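Local coordinates for DUF309 domain-containing protein (Thermus thermophilus, PDB 2CXD) that is of unknown function but folds as a compact all-helical member of the DUF309 family, at residues Pro3-Val8 against Pro75-Asp80; Thr32-Arg37 against Gly71-Leu76; Ala47-Arg52 against Arg89-Ala94. All blocks are in the same frame, centred on the assembly; numbering follows the deposited sequence.

In the fold
Close to the N terminus, the segment 3-8 leads into helix 5-13 and meets the loop 75-80 in contact 1, closing 66 intervening residues that are mostly helical. Contact 2 starts within that span and ends on the same loop of the chain: the start of helix 33-53 meets 71-76, so that the two share Pro-75 and Leu-76 and touch each other. Contact 3 crosses the other two, joining a later part of helix 33-53 to the end of helix 81-92, on the opposite side of the chain's centre and about 20 Å from contact 1, centre to centre. Helix 33-53 is thus tied near its start to the loop and further along to the C-terminal helix.

Contact 1. Residues Pro3-Val8 against Pro75-Asp80; sequences PDWEEV and PLMGLD
Trp-5 sets its CG anti to its own carbonyl carbon (chi1 -67°), which carries the indole toward the loop, while Leu-79 places CG anti to its backbone N (chi1 173°) and so lays its isobutyl group over the ring. The result illustrates how a loop without regular structure can grip an aromatic side chain on a face and an edge at once. Leu-79 CD2 sits 3.6 Å from the centroid of the six-membered ring of Trp-5 and almost on its normal, a CH-pi contact over the face; Leu-79 CB lies above the same indole, nearer its rim. The opposite face receives Pro-3 CB, 4.2 Å above the plane and also displaced to the rim. At the edge, near the ring plane, Trp-5 NE1 approaches Met-77 O at 2.8 Å, but the N-H points well off the acceptor (119°), and the hydrogen bond is weak.

That carbonyl is presented by a type I' turn from Leu-76 to Leu-79, closed by reciprocal backbone hydrogen bonds between its end residues, with Met-77 and Gly-78 at positive phi in the middle. Met-77, a selenomethionine, has its CB 3.7 Å from Trp-5 NE1 and bends at its third torsion, and its CE packs tightly against Pro-3 CD at 3.5 Å. Just before Trp-5, Asp-4 is the N-cap of the helix: its OD1 accepts from Glu-7 N at 3.1 Å, met from above the carboxylate plane.

Leu-24 of helix 17-30 and Leu-39 of helix 33-53 both touch Pro-3 and Trp-5. The contact thus sets the start of helix 5-13 against the loop just before helix 81-92, with helices 17-30 and 33-53 packing on the same residues.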
# COMPACT_ATOMS: atom_id res chain seq x y z
N PRO A 3 -3.05 9.56 8.33
CA PRO A 3 -1.68 9.66 7.80
C PRO A 3 -1.46 10.90 6.95
O PRO A 3 -2.41 11.46 6.40
CB PRO A 3 -1.53 8.38 6.98
CG PRO A 3 -2.64 7.47 7.47
CD PRO A 3 -3.76 8.43 7.72
N ASP A 4 -0.21 11.32 6.85
CA ASP A 4 0.14 12.46 6.02
C ASP A 4 0.56 11.81 4.70
O ASP A 4 1.73 11.47 4.51
CB ASP A 4 1.33 13.22 6.61
CG ASP A 4 1.69 14.46 5.81
OD1 ASP A 4 1.66 14.40 4.56
OD2 ASP A 4 2.01 15.50 6.43
N TRP A 5 -0.39 11.63 3.79
CA TRP A 5 -0.10 11.00 2.52
C TRP A 5 1.04 11.64 1.75
O TRP A 5 1.74 10.96 1.00
CB TRP A 5 -1.36 10.93 1.66
CG TRP A 5 -2.38 10.00 2.25
CD1 TRP A 5 -3.63 10.33 2.67
CD2 TRP A 5 -2.20 8.61 2.55
NE1 TRP A 5 -4.25 9.23 3.22
CE2 TRP A 5 -3.39 8.16 3.16
CE3 TRP A 5 -1.15 7.70 2.36
CZ2 TRP A 5 -3.57 6.84 3.58
CZ3 TRP A 5 -1.32 6.39 2.78
CH2 TRP A 5 -2.52 5.97 3.39
N GLU A 6 1.25 12.94 1.93
CA GLU A 6 2.34 13.60 1.23
C GLU A 6 3.66 13.02 1.73
O GLU A 6 4.60 12.83 0.96
CB GLU A 6 2.29 15.12 1.45
CG GLU A 6 1.13 15.80 0.74
CD GLU A 6 1.14 15.59 -0.77
OE1 GLU A 6 2.11 16.04 -1.42
OE2 GLU A 6 0.20 14.96 -1.30
N GLU A 7 3.72 12.74 3.03
CA GLU A 7 4.93 12.17 3.62
C GLU A 7 5.09 10.73 3.11
O GLU A 7 6.18 10.32 2.70
CB GLU A 7 4.84 12.16 5.15
CG GLU A 7 6.06 11.55 5.83
CD GLU A 7 5.81 11.19 7.29
OE1 GLU A 7 6.74 10.67 7.94
OE2 GLU A 7 4.69 11.43 7.80
N VAL A 8 4.00 9.97 3.16
CA VAL A 8 4.02 8.58 2.71
C VAL A 8 4.36 8.47 1.23
O VAL A 8 5.18 7.64 0.83
CB VAL A 8 2.65 7.90 2.97
CG1 VAL A 8 2.68 6.45 2.50
CG2 VAL A 8 2.32 7.97 4.46
N PRO A 75 -10.73 8.80 -4.74
CA PRO A 75 -9.85 8.68 -3.57
C PRO A 75 -10.53 8.24 -2.27
O PRO A 75 -11.75 8.15 -2.19
CB PRO A 75 -9.24 10.08 -3.45
CG PRO A 75 -10.35 10.95 -3.94
CD PRO A 75 -10.85 10.21 -5.15
N LEU A 76 -9.71 7.95 -1.27
CA LEU A 76 -10.18 7.52 0.04
C LEU A 76 -9.13 8.04 1.02
O LEU A 76 -7.94 7.81 0.83
CB LEU A 76 -10.27 6.00 0.11
CG LEU A 76 -11.20 5.37 1.16
CD1 LEU A 76 -11.04 3.86 1.11
CD2 LEU A 76 -10.88 5.88 2.55
N MSE A 77 -9.58 8.74 2.06
CA MSE A 77 -8.66 9.31 3.04
C MSE A 77 -7.73 10.30 2.36
O MSE A 77 -6.64 10.58 2.85
CB MSE A 77 -7.82 8.23 3.72
CG MSE A 77 -8.58 7.31 4.67
SE MSE A 77 -7.36 6.23 5.74
CE MSE A 77 -7.04 7.50 7.15
N GLY A 78 -8.17 10.83 1.22
CA GLY A 78 -7.36 11.79 0.48
C GLY A 78 -6.25 11.14 -0.33
O GLY A 78 -5.33 11.81 -0.79
N LEU A 79 -6.34 9.82 -0.52
CA LEU A 79 -5.32 9.11 -1.28
C LEU A 79 -5.85 8.46 -2.55
O LEU A 79 -6.90 7.82 -2.54
CB LEU A 79 -4.67 8.03 -0.40
CG LEU A 79 -3.69 7.06 -1.09
CD1 LEU A 79 -2.43 7.80 -1.47
CD2 LEU A 79 -3.37 5.90 -0.15
N ASP A 80 -5.12 8.64 -3.65
CA ASP A 80 -5.48 8.02 -4.91
C ASP A 80 -4.72 6.70 -4.89
O ASP A 80 -3.58 6.61 -5.35
CB ASP A 80 -5.02 8.86 -6.10
CG ASP A 80 -5.11 8.11 -7.41
OD1 ASP A 80 -5.83 7.09 -7.47
OD2 ASP A 80 -4.47 8.54 -8.39

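Contact 2. Residues Thr32-Arg37 against Gly71-Leu76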
# COMPACT_ATOMS: atom_id res chain seq x y z
N THR A 32 -10.62 1.00 11.12
CA THR A 32 -11.75 0.09 11.01
C THR A 32 -12.41 0.25 9.63
O THR A 32 -12.15 1.23 8.93
CB THR A 32 -12.81 0.38 12.10
OG1 THR A 32 -13.79 -0.67 12.12
CG2 THR A 32 -13.51 1.71 11.83
N GLY A 33 -13.23 -0.71 9.26
CA GLY A 33 -13.93 -0.65 7.98
C GLY A 33 -13.08 -0.45 6.74
O GLY A 33 -12.02 -1.06 6.60
N GLU A 34 -13.54 0.43 5.85
CA GLU A 34 -12.83 0.70 4.61
C GLU A 34 -11.47 1.35 4.81
O GLU A 34 -10.55 1.10 4.04
CB GLU A 34 -13.67 1.58 3.68
CG GLU A 34 -14.94 0.91 3.17
CD GLU A 34 -15.62 1.71 2.07
OE1 GLU A 34 -15.82 2.93 2.25
OE2 GLU A 34 -15.96 1.10 1.03
N GLU A 35 -11.35 2.19 5.83
CA GLU A 35 -10.07 2.84 6.12
C GLU A 35 -9.02 1.81 6.49
O GLU A 35 -7.85 1.94 6.12
CB GLU A 35 -10.23 3.86 7.25
CG GLU A 35 -10.93 5.14 6.84
CD GLU A 35 -11.09 6.12 7.99
OE1 GLU A 35 -10.09 6.40 8.68
OE2 GLU A 35 -12.22 6.62 8.19
N ARG A 36 -9.43 0.77 7.21
CA ARG A 36 -8.51 -0.29 7.60
C ARG A 36 -8.09 -1.08 6.36
O ARG A 36 -6.92 -1.45 6.20
CB ARG A 36 -9.16 -1.24 8.61
CG ARG A 36 -8.19 -2.24 9.22
CD ARG A 36 -8.90 -3.21 10.16
NE ARG A 36 -7.96 -4.11 10.82
CZ ARG A 36 -7.26 -3.82 11.91
NH1 ARG A 36 -7.40 -2.63 12.49
NH2 ARG A 36 -6.43 -4.71 12.43
N ARG A 37 -9.05 -1.35 5.48
CA ARG A 37 -8.77 -2.09 4.25
C ARG A 37 -7.82 -1.29 3.37
O ARG A 37 -6.93 -1.85 2.74
CB ARG A 37 -10.07 -2.37 3.48
CG ARG A 37 -10.99 -3.39 4.10
CD ARG A 37 -12.31 -3.42 3.35
NE ARG A 37 -12.10 -3.69 1.93
CZ ARG A 37 -13.03 -3.55 0.99
NH1 ARG A 37 -14.25 -3.13 1.32
NH2 ARG A 37 -12.75 -3.83 -0.28
N GLY A 71 -13.07 -2.66 -4.79
CA GLY A 71 -14.34 -2.04 -4.49
C GLY A 71 -14.32 -0.78 -3.63
O GLY A 71 -15.37 -0.21 -3.36
N LEU A 72 -13.15 -0.35 -3.20
CA LEU A 72 -13.06 0.85 -2.38
C LEU A 72 -13.24 2.11 -3.20
O LEU A 72 -12.90 2.16 -4.39
CB LEU A 72 -11.69 0.95 -1.69
CG LEU A 72 -11.30 -0.02 -0.56
CD1 LEU A 72 -9.91 0.37 -0.05
CD2 LEU A 72 -12.32 0.06 0.57
N PRO A 73 -13.82 3.16 -2.60
CA PRO A 73 -13.98 4.37 -3.39
C PRO A 73 -12.57 4.94 -3.56
O PRO A 73 -11.66 4.61 -2.79
CB PRO A 73 -14.87 5.25 -2.50
CG PRO A 73 -14.54 4.77 -1.11
CD PRO A 73 -14.50 3.28 -1.29
N CYS A 74 -12.38 5.77 -4.57
CA CYS A 74 -11.08 6.38 -4.82
C CYS A 74 -11.33 7.78 -5.37
O CYS A 74 -12.04 7.94 -6.36
CB CYS A 74 -10.28 5.56 -5.83
SG CYS A 74 -8.58 6.12 -6.07
N PRO A 75 -10.73 8.80 -4.74
CA PRO A 75 -9.85 8.68 -3.57
C PRO A 75 -10.53 8.24 -2.27
O PRO A 75 -11.75 8.15 -2.19
CB PRO A 75 -9.24 10.08 -3.45
CG PRO A 75 -10.35 10.95 -3.94
CD PRO A 75 -10.85 10.21 -5.15
N LEU A 76 -9.71 7.95 -1.27
CA LEU A 76 -10.18 7.52 0.04
C LEU A 76 -9.13 8.04 1.02
O LEU A 76 -7.94 7.81 0.83
CB LEU A 76 -10.27 6.00 0.11
CG LEU A 76 -11.20 5.37 1.16
CD1 LEU A 76 -11.04 3.86 1.11
CD2 LEU A 76 -10.88 5.88 2.55
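Glu-34 and Arg-37, one turn apart at the start of helix 33-53, receive Leu-72 between them in this all-helical fold, where the loop leading to helix 81-92 passes across the first turns of a long helix. It is a worked case of charged side chains contributing their carbon and flat surfaces to packing at a protein's exterior. Glu-34 can be followed outward. Its CB meets Leu-72 CD2 at 3.7 Å, and its CG lies at 3.8 Å from the same methyl, the two side chains sliding past each other in opposite directions. Beyond CG the chain is extended, which takes the carboxyl carbon CD on to Pro-73 CD at 3.9 Å. At the tip both oxygens face the same proline methylene: Glu-34 OE2 is 3.5 Å from Pro-73 CD and also near Leu-72 CD2, while OE1 lies beside Pro-73 CD and CG.

Arg-37 approaches from the next turn. Its CG stands anti to the carbonyl carbon (chi1 -71°) and the chain bends at the third torsion, bringing the guanidinium flat onto the leucine: Leu-72 CD2 rests 3.7 Å above the plane, over its centre. NE donates to Arg-68 O in the last turn of helix 59-69, and NH2 weakly to Glu-70 O just after it. An alanine here is likely to leave Arg-68 O without this donor and Leu-72 CD2 without its flat cover, weakening the link from helix 33-53 to the loop.

Leu-72 also touches Leu-38 and Trp-81, and Pro-73 O accepts from Trp-81 NE1, so the loop is fixed to the helix that follows it. Further along, Leu-76 extends one methyl to each glutamate: Leu-76 CD2 lies 4.4 Å from Glu-35 CG. Its other methyl, Leu-76 CD1, lies 4.1 Å from Glu-34 O.

Contact 3. Residues Ala47-Arg52 against Arg89-Ala94; sequences AALHQR and RRRLGA
Ala-48 begins the contact, its short CB lying 3.9 Å from Leu-92 CD1 while its carbonyl O lies near the other leucine methyl, CD2. With only a methyl group, Ala-48 lets the leucine lie against the helix backbone. Leu-49 comes next: its CD2 reaches across to Arg-91 CB at 3.6 Å and to Leu-92 CG at 3.8 Å, crossing both side chains at about a right angle. Arg-91 thereby packs through its aliphatic part, its NE held in a salt bridge by Glu-87.

Arg-52, one turn on, starts with CG anti to the backbone N (chi1 168°) and then bends at chi2 and chi3, folding back over Leu-92. Its CB is 3.6 Å from Leu-92 CD2, and the same methyl sits beneath the centre of the guanidinium face. NH1 gives a weak hydrogen bond to Leu-92 O, 3.4 Å long.

Just past that carbonyl, Gly-93 takes positive phi and closes helix 81-92 in a Schellman motif. Leu-62 of helix 59-69 also touches Leu-92. An apolar leucine is therefore bounded by a cation at a helix C terminus, where the positive charge would probably be favoured by the helix dipole.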
# COMPACT_ATOMS: atom_id res chain seq x y z
N ALA A 47 4.94 -4.24 0.81
CA ALA A 47 5.56 -5.51 1.17
C ALA A 47 5.87 -6.35 -0.07
O ALA A 47 6.92 -7.00 -0.15
CB ALA A 47 4.64 -6.29 2.11
N ALA A 48 4.96 -6.35 -1.04
CA ALA A 48 5.14 -7.10 -2.27
C ALA A 48 6.32 -6.53 -3.06
O ALA A 48 7.13 -7.27 -3.60
CB ALA A 48 3.87 -7.05 -3.12
N LEU A 49 6.40 -5.20 -3.12
CA LEU A 49 7.47 -4.53 -3.84
C LEU A 49 8.82 -4.72 -3.16
O LEU A 49 9.84 -4.87 -3.82
CB LEU A 49 7.16 -3.04 -3.98
CG LEU A 49 6.03 -2.73 -4.97
CD1 LEU A 49 5.54 -1.30 -4.79
CD2 LEU A 49 6.54 -2.98 -6.39
N HIS A 50 8.82 -4.73 -1.83
CA HIS A 50 10.05 -4.94 -1.08
C HIS A 50 10.54 -6.36 -1.33
O HIS A 50 11.74 -6.59 -1.46
CB HIS A 50 9.81 -4.76 0.42
CG HIS A 50 11.01 -5.07 1.26
ND1 HIS A 50 12.16 -4.30 1.22
CD2 HIS A 50 11.26 -6.08 2.11
CE1 HIS A 50 13.06 -4.83 2.02
NE2 HIS A 50 12.55 -5.92 2.57
N GLN A 51 9.61 -7.31 -1.39
CA GLN A 51 9.97 -8.71 -1.64
C GLN A 51 10.53 -8.91 -3.05
O GLN A 51 11.47 -9.68 -3.24
CB GLN A 51 8.77 -9.62 -1.42
CG GLN A 51 8.42 -9.79 0.06
CD GLN A 51 9.60 -10.27 0.89
OE1 GLN A 51 10.13 -11.35 0.66
NE2 GLN A 51 10.01 -9.45 1.85
N ARG A 52 9.95 -8.21 -4.02
CA ARG A 52 10.42 -8.32 -5.40
C ARG A 52 11.85 -7.78 -5.46
O ARG A 52 12.70 -8.35 -6.15
CB ARG A 52 9.50 -7.52 -6.34
CG ARG A 52 10.06 -7.33 -7.76
CD ARG A 52 10.21 -8.63 -8.54
NE ARG A 52 8.93 -9.19 -8.98
CZ ARG A 52 8.13 -9.96 -8.23
NH1 ARG A 52 6.99 -10.41 -8.73
NH2 ARG A 52 8.48 -10.29 -6.99
N ARG A 89 1.63 -2.98 -9.95
CA ARG A 89 1.45 -4.04 -10.95
C ARG A 89 2.52 -3.96 -12.03
O ARG A 89 3.03 -4.99 -12.46
CB ARG A 89 0.06 -3.94 -11.60
CG ARG A 89 -1.06 -4.51 -10.77
CD ARG A 89 -2.40 -4.07 -11.33
NE ARG A 89 -3.53 -4.65 -10.60
CZ ARG A 89 -4.77 -4.18 -10.67
NH1 ARG A 89 -5.73 -4.76 -9.98
NH2 ARG A 89 -5.04 -3.12 -11.42
N ARG A 90 2.84 -2.75 -12.47
CA ARG A 90 3.86 -2.58 -13.50
C ARG A 90 5.22 -3.06 -12.99
O ARG A 90 5.92 -3.81 -13.66
CB ARG A 90 3.97 -1.12 -13.95
CG ARG A 90 2.75 -0.59 -14.71
CD ARG A 90 3.09 0.70 -15.46
NE ARG A 90 3.46 1.79 -14.55
CZ ARG A 90 2.59 2.55 -13.89
NH1 ARG A 90 3.03 3.51 -13.09
NH2 ARG A 90 1.29 2.35 -14.03
N ARG A 91 5.59 -2.61 -11.79
CA ARG A 91 6.86 -3.00 -11.19
C ARG A 91 6.97 -4.49 -10.87
O ARG A 91 8.06 -5.06 -10.90
CB ARG A 91 7.11 -2.21 -9.89
CG ARG A 91 7.39 -0.73 -10.09
CD ARG A 91 7.54 -0.04 -8.76
NE ARG A 91 7.76 1.40 -8.89
CZ ARG A 91 8.90 1.96 -9.27
NH1 ARG A 91 8.99 3.27 -9.35
NH2 ARG A 91 9.95 1.20 -9.57
N LEU A 92 5.84 -5.11 -10.56
CA LEU A 92 5.81 -6.53 -10.22
C LEU A 92 5.62 -7.41 -11.45
O LEU A 92 5.66 -8.64 -11.35
CB LEU A 92 4.71 -6.80 -9.19
CG LEU A 92 4.90 -6.13 -7.83
CD1 LEU A 92 3.65 -6.28 -6.98
CD2 LEU A 92 6.10 -6.75 -7.13
N GLY A 93 5.43 -6.78 -12.60
CA GLY A 93 5.24 -7.53 -13.84
C GLY A 93 3.92 -8.27 -13.87
O GLY A 93 3.79 -9.29 -14.56
N ALA A 94 2.95 -7.77 -13.12
CA ALA A 94 1.63 -8.38 -13.05
C ALA A 94 0.60 -7.47 -13.72
O ALA A 94 -0.45 -7.19 -13.10
CB ALA A 94 1.24 -8.62 -11.60
OXT ALA A 94 0.86 -7.05 -14.87